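Local coordinates for protein inactive Zymogen C11 Protease (Parabacteroides distasonis, PDB 6MZO) that is a clostripain-like family C11 protease captured as an inactive zymogen, and probably cleaves peptide bonds as a cysteine peptidase once activated, at residues Met165-Glu169 with Gly330-Tyr334; Asp179-Pro185 with Thr226-Ser232. One frame throughout, in Å; residues are numbered along the deposited sequence.

Overall arrangement
Contact 2 pairs two neighbouring strands of the central nine-stranded sheet, and contact 1 sits beside one end of that pair, their centres about 9 Å apart. Five residues stitch them together. S228 OG in 226-232 lies 2.7 Å from G330 O, a probable hydrogen bond, and is 2.9 Å from S166 OG. S332 OG lies 2.8 Å from P185 O, again a probable hydrogen bond. In sequence, contact 2 is nested within the loop that contact 1 closes. Segment 165-169 comes just after strand 155-162, the region where clan CD peptidases usually carry the catalytic cysteine, so contact 1 probably borders the active site of this zymogen.

Contact 1 (Met165-Glu169 with Gly330-Tyr334); sequences MSCAE and GLSIY
C167 and S332 form a single beta bridge, their CA atoms 4.3 Å apart, where the start of helix 168-173 meets strand 332-334; the touching parts run 38° from each other. S332 offers both its backbone groups. Its N donates to S166 O at 2.9 Å, in the plane of that carbonyl and on a lone pair, while its O receives A168 N at 3.1 Å. S166, the centre of an inverse gamma turn, turns its carbonyl to the strand, and the same oxygen also meets the CA-H of L331. L331 then lays CD2 over the peptide link that follows, 3.6 Å from C167 N.

Farther along, E169 reaches past the bridge. A bend at chi2 (86°) swings the carboxylate to the strand, where OE2 takes Y334 N at 2.9 Å on its syn side, a nearly straight bond only slightly out of the carboxylate plane. Y347 OH shares OE2, so two donors hold this oxygen, while the buried OE1 has no polar partner in the model. I333 crosses the glutamate at about a right angle. With CG1 anti to the backbone N (chi1 -162°), its CD1 abuts both helix residues, 3.3 Å from E169 OE2 and a tight 3.5 Å from A168 CB. W352 of helix 351-357 touches all three of these side chains, and F278 packs on A168, L331 and I333.

C167 stands at the N-cap position, and its SG caps a backbone N of the first turn. The whole is a helix N-terminus docked on a strand edge: A168 N, at the start of the helix, is taken up by a strand carbonyl, in the loop-and-helix region that follows strand 155-162 of this clostripain-like fold.

Contact 2 (Asp179-Pro185 with Thr226-Ser232); sequences DYIIGSP and TISVMKS
I181 and M230 form one hydrogen-bonded pair, I181 N to M230 O at 3.0 Å and M230 N back to I181 O at 2.9 Å, between strands 180-183 and 226-231, which run antiparallel at 168° with axes 4.7 Å apart. G183 and S228 form the next such pair, and S232 N to D179 O closes the ladder. Between them, the non-hydrogen-bonded pairs Y180-K231 and I182-V229 add CA-H...O contacts such as Y180 CA to M230 O.

Apolar contacts are found on both faces. On one, I182 meets V229 and the tip of I227, whose CD1 also presses to 3.2 Å from G183 O; helix 209-220 covers I227 and V229 there. On the other, I181 and M230 lie together, and bends at chi2 and chi3 curl M230 toward the partner strand, bringing CE to 3.8 Å from I181 O.

Y180 and K231 extend alongside one another from adjacent strands. The lysine's aliphatic chain runs along the ring, CG 3.6 Å from CE1, and carries NZ onward to salt bridges with D233 and E234.

Hydroxyl chemistry gathers at the other end. S184 OG, anti to the backbone N (chi1 175°), comes 2.7 Å from T226 OG1, close enough for a hydrogen bond, though the T226 hydroxyl also bonds T186 OG1 and which partner takes its proton is not settled; T186 N also donates to S184 OG. P185 rests CD at 3.3 Å from T226 OG1.

The backbone bonds thus set the register and apolar packing adds to the hold, while the hydroxyls of S184, T226 and T186 probably help to hold the chain just past the strand's end.

Contact 1 (Met165-Glu169 with Gly330-Tyr334)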
loop_
_atom_site.group_PDB
_atom_site.type_symbol
_atom_site.label_atom_id
_atom_site.label_comp_id
_atom_site.label_asym_id
_atom_site.label_seq_id
_atom_site.Cartn_x
_atom_site.Cartn_y
_atom_site.Cartn_z
ATOM N N MET A 165 -2.293 -3.641 -1.512
ATOM C CA MET A 165 -2.795 -2.601 -0.632
ATOM C C MET A 165 -3.685 -1.637 -1.303
ATOM O O MET A 165 -4.399 -0.883 -0.654
ATOM C CB MET A 165 -1.612 -1.827 0.070
ATOM C CG MET A 165 -0.814 -2.737 0.990
ATOM S SD MET A 165 -1.728 -3.506 2.355
ATOM C CE MET A 165 -1.826 -2.071 3.487
ATOM N N SER A 166 -3.633 -1.557 -2.641
ATOM C CA SER A 166 -4.610 -0.704 -3.347
ATOM C C SER A 166 -5.911 -1.443 -3.457
ATOM O O SER A 166 -6.189 -2.102 -4.493
ATOM C CB SER A 166 -4.135 -0.357 -4.787
ATOM O OG SER A 166 -3.080 0.599 -4.691
ATOM N N CYS A 167 -6.728 -1.347 -2.439
ATOM C CA CYS A 167 -8.080 -1.870 -2.450
ATOM C C CYS A 167 -8.955 -0.900 -1.722
ATOM O O CYS A 167 -8.456 -0.057 -0.991
ATOM C CB CYS A 167 -8.171 -3.218 -1.778
ATOM S SG CYS A 167 -7.628 -3.163 -0.023
ATOM N N ALA A 168 -10.232 -0.966 -1.982
ATOM C CA ALA A 168 -11.140 -0.005 -1.405
ATOM C C ALA A 168 -11.028 -0.023 0.077
ATOM O O ALA A 168 -11.131 1.029 0.746
ATOM C CB ALA A 168 -12.555 -0.277 -1.811
ATOM N N GLU A 169 -10.922 -1.225 0.639
ATOM C CA GLU A 169 -10.961 -1.334 2.075
ATOM C C GLU A 169 -9.823 -0.604 2.772
ATOM O O GLU A 169 -10.036 0.022 3.839
ATOM C CB GLU A 169 -10.911 -2.795 2.502
ATOM C CG GLU A 169 -12.109 -3.684 2.022
ATOM C CD GLU A 169 -11.893 -4.275 0.608
ATOM O OE1 GLU A 169 -11.015 -3.829 -0.127
ATOM O OE2 GLU A 169 -12.678 -5.181 0.297
ATOM N N GLY A 330 -7.771 -0.234 -10.921
ATOM C CA GLY A 330 -6.768 0.347 -10.001
ATOM C C GLY A 330 -7.081 0.011 -8.550
ATOM O O GLY A 330 -6.300 0.311 -7.688
ATOM N N LEU A 331 -8.230 -0.659 -8.285
ATOM C CA LEU A 331 -8.534 -1.074 -6.898
ATOM C C LEU A 331 -8.979 -2.541 -6.912
ATOM O O LEU A 331 -9.729 -2.942 -7.762
ATOM C CB LEU A 331 -9.656 -0.252 -6.239
ATOM C CG LEU A 331 -9.197 1.184 -5.828
ATOM C CD1 LEU A 331 -10.446 1.934 -5.339
ATOM C CD2 LEU A 331 -8.213 1.068 -4.735
ATOM N N SER A 332 -8.465 -3.289 -5.934
ATOM C CA SER A 332 -8.985 -4.628 -5.656
ATOM C C SER A 332 -10.110 -4.485 -4.624
ATOM O O SER A 332 -10.243 -3.420 -3.936
ATOM C CB SER A 332 -7.867 -5.522 -5.093
ATOM O OG SER A 332 -6.878 -5.711 -6.113
ATOM N N ILE A 333 -10.857 -5.589 -4.433
ATOM C CA ILE A 333 -11.956 -5.626 -3.506
ATOM C C ILE A 333 -12.086 -7.070 -3.008
ATOM O O ILE A 333 -11.845 -8.041 -3.785
ATOM C CB ILE A 333 -13.259 -5.136 -4.120
ATOM C CG1 ILE A 333 -14.273 -4.776 -3.069
ATOM C CG2 ILE A 333 -13.886 -6.210 -5.114
ATOM C CD1 ILE A 333 -13.905 -3.438 -2.249
ATOM N N TYR A 334 -12.456 -7.234 -1.731
ATOM C CA TYR A 334 -12.871 -8.582 -1.259
ATOM C C TYR A 334 -14.203 -8.964 -1.893
ATOM O O TYR A 334 -15.135 -8.148 -1.924
ATOM C CB TYR A 334 -13.014 -8.629 0.296
ATOM C CG TYR A 334 -13.435 -10.015 0.803
ATOM C CD1 TYR A 334 -12.618 -11.122 0.553
ATOM C CD2 TYR A 334 -14.643 -10.203 1.521
ATOM C CE1 TYR A 334 -13.014 -12.401 0.946
ATOM C CE2 TYR A 334 -15.010 -11.489 1.962
ATOM C CZ TYR A 334 -14.185 -12.559 1.662
ATOM O OH TYR A 334 -14.521 -13.817 2.101
#

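Contact 2 (Asp179-Pro185 with Thr226-Ser232)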
loop_
_atom_site.group_PDB
_atom_site.type_symbol
_atom_site.label_atom_id
_atom_site.label_comp_id
_atom_site.label_asym_id
_atom_site.label_seq_id
_atom_site.Cartn_x
_atom_site.Cartn_y
_atom_site.Cartn_z
ATOM N N ASP A 179 -3.358 12.180 2.834
ATOM C CA ASP A 179 -4.044 12.812 1.746
ATOM C C ASP A 179 -4.146 11.938 0.503
ATOM O O ASP A 179 -5.093 12.002 -0.204
ATOM C CB ASP A 179 -3.414 14.148 1.394
ATOM C CG ASP A 179 -3.543 15.165 2.504
ATOM O OD1 ASP A 179 -4.517 15.160 3.226
ATOM O OD2 ASP A 179 -2.641 15.956 2.649
ATOM N N TYR A 180 -3.110 11.143 0.267
ATOM C CA TYR A 180 -3.023 10.243 -0.859
ATOM C C TYR A 180 -2.458 8.904 -0.411
ATOM O O TYR A 180 -1.652 8.858 0.449
ATOM C CB TYR A 180 -2.085 10.815 -1.941
ATOM C CG TYR A 180 -2.639 12.046 -2.559
ATOM C CD1 TYR A 180 -3.519 11.969 -3.577
ATOM C CD2 TYR A 180 -2.328 13.269 -2.069
ATOM C CE1 TYR A 180 -4.073 13.100 -4.113
ATOM C CE2 TYR A 180 -2.876 14.407 -2.590
ATOM C CZ TYR A 180 -3.753 14.319 -3.608
ATOM O OH TYR A 180 -4.298 15.453 -4.122
ATOM N N ILE A 181 -2.900 7.845 -1.062
ATOM C CA ILE A 181 -2.407 6.518 -0.808
ATOM C C ILE A 181 -1.865 5.987 -2.134
ATOM O O ILE A 181 -2.514 6.037 -3.097
ATOM C CB ILE A 181 -3.525 5.562 -0.348
ATOM C CG1 ILE A 181 -4.182 6.047 0.928
ATOM C CG2 ILE A 181 -2.988 4.183 -0.125
ATOM C CD1 ILE A 181 -3.254 6.074 2.076
ATOM N N ILE A 182 -0.666 5.450 -2.112
ATOM C CA ILE A 182 -0.022 4.905 -3.287
ATOM C C ILE A 182 0.211 3.422 -3.065
ATOM O O ILE A 182 0.750 3.081 -2.070
ATOM C CB ILE A 182 1.345 5.578 -3.535
ATOM C CG1 ILE A 182 1.183 7.078 -3.621
ATOM C CG2 ILE A 182 1.967 5.098 -4.821
ATOM C CD1 ILE A 182 2.474 7.834 -3.622
ATOM N N GLY A 183 -0.171 2.571 -4.008
ATOM C CA GLY A 183 0.037 1.142 -3.783
ATOM C C GLY A 183 -0.278 0.344 -5.017
ATOM O O GLY A 183 -0.557 0.924 -6.078
ATOM N N SER A 184 -0.184 -0.965 -4.861
ATOM C CA SER A 184 -0.537 -1.883 -5.971
ATOM C C SER A 184 -1.728 -2.678 -5.595
ATOM O O SER A 184 -1.820 -3.189 -4.462
ATOM C CB SER A 184 0.626 -2.831 -6.290
ATOM O OG SER A 184 0.265 -3.816 -7.291
ATOM N N PRO A 185 -2.667 -2.859 -6.529
ATOM C CA PRO A 185 -3.751 -3.837 -6.277
ATOM C C PRO A 185 -3.312 -5.253 -6.399
ATOM O O PRO A 185 -4.110 -6.119 -6.036
ATOM C CB PRO A 185 -4.810 -3.515 -7.316
ATOM C CG PRO A 185 -4.016 -2.801 -8.453
ATOM C CD PRO A 185 -2.869 -2.057 -7.778
ATOM N N THR A 226 1.430 -3.350 -11.400
ATOM C CA THR A 226 0.206 -2.562 -11.379
ATOM C C THR A 226 0.367 -1.517 -10.318
ATOM O O THR A 226 0.930 -1.851 -9.235
ATOM C CB THR A 226 -1.062 -3.404 -11.073
ATOM O OG1 THR A 226 -0.979 -3.933 -9.725
ATOM C CG2 THR A 226 -1.250 -4.553 -12.112
ATOM N N ILE A 227 -0.113 -0.281 -10.564
ATOM C CA ILE A 227 0.039 0.789 -9.558
ATOM C C ILE A 227 -1.215 1.658 -9.606
ATOM O O ILE A 227 -1.915 1.734 -10.642
ATOM C CB ILE A 227 1.328 1.625 -9.846
ATOM C CG1 ILE A 227 1.693 2.539 -8.651
ATOM C CG2 ILE A 227 1.194 2.325 -11.197
ATOM C CD1 ILE A 227 2.191 1.643 -7.554
ATOM N N SER A 228 -1.555 2.244 -8.473
ATOM C CA SER A 228 -2.600 3.267 -8.410
ATOM C C SER A 228 -2.407 4.207 -7.280
ATOM O O SER A 228 -1.639 3.926 -6.322
ATOM C CB SER A 228 -3.980 2.636 -8.290
ATOM O OG SER A 228 -4.057 1.779 -7.158
ATOM N N VAL A 229 -3.029 5.363 -7.459
ATOM C CA VAL A 229 -2.960 6.416 -6.464
ATOM C C VAL A 229 -4.370 6.876 -6.098
ATOM O O VAL A 229 -5.151 7.258 -7.010
ATOM C CB VAL A 229 -2.234 7.648 -7.020
ATOM C CG1 VAL A 229 -2.162 8.722 -5.940
ATOM C CG2 VAL A 229 -0.834 7.334 -7.421
ATOM N N MET A 230 -4.689 6.878 -4.813
ATOM C CA MET A 230 -6.051 7.226 -4.376
ATOM C C MET A 230 -6.021 8.549 -3.646
ATOM O O MET A 230 -5.110 8.829 -2.826
ATOM C CB MET A 230 -6.648 6.107 -3.476
ATOM C CG MET A 230 -7.324 4.964 -4.211
ATOM S SD MET A 230 -6.266 4.128 -5.385
ATOM C CE MET A 230 -5.051 3.449 -4.231
ATOM N N LYS A 231 -7.033 9.391 -3.940
ATOM C CA LYS A 231 -7.168 10.698 -3.319
ATOM C C LYS A 231 -8.153 10.563 -2.138
ATOM O O LYS A 231 -9.384 10.400 -2.312
ATOM C CB LYS A 231 -7.676 11.749 -4.370
ATOM C CG LYS A 231 -7.702 13.208 -3.839
ATOM C CD LYS A 231 -7.988 14.098 -5.065
ATOM C CE LYS A 231 -8.145 15.554 -4.643
ATOM N NZ LYS A 231 -9.516 15.705 -4.146
ATOM N N SER A 232 -7.616 10.633 -0.914
ATOM C CA SER A 232 -8.409 10.244 0.247
ATOM C C SER A 232 -9.666 11.057 0.479
ATOM O O SER A 232 -10.694 10.489 0.948
ATOM C CB SER A 232 -7.538 10.270 1.536
ATOM O OG SER A 232 -6.469 9.352 1.395
#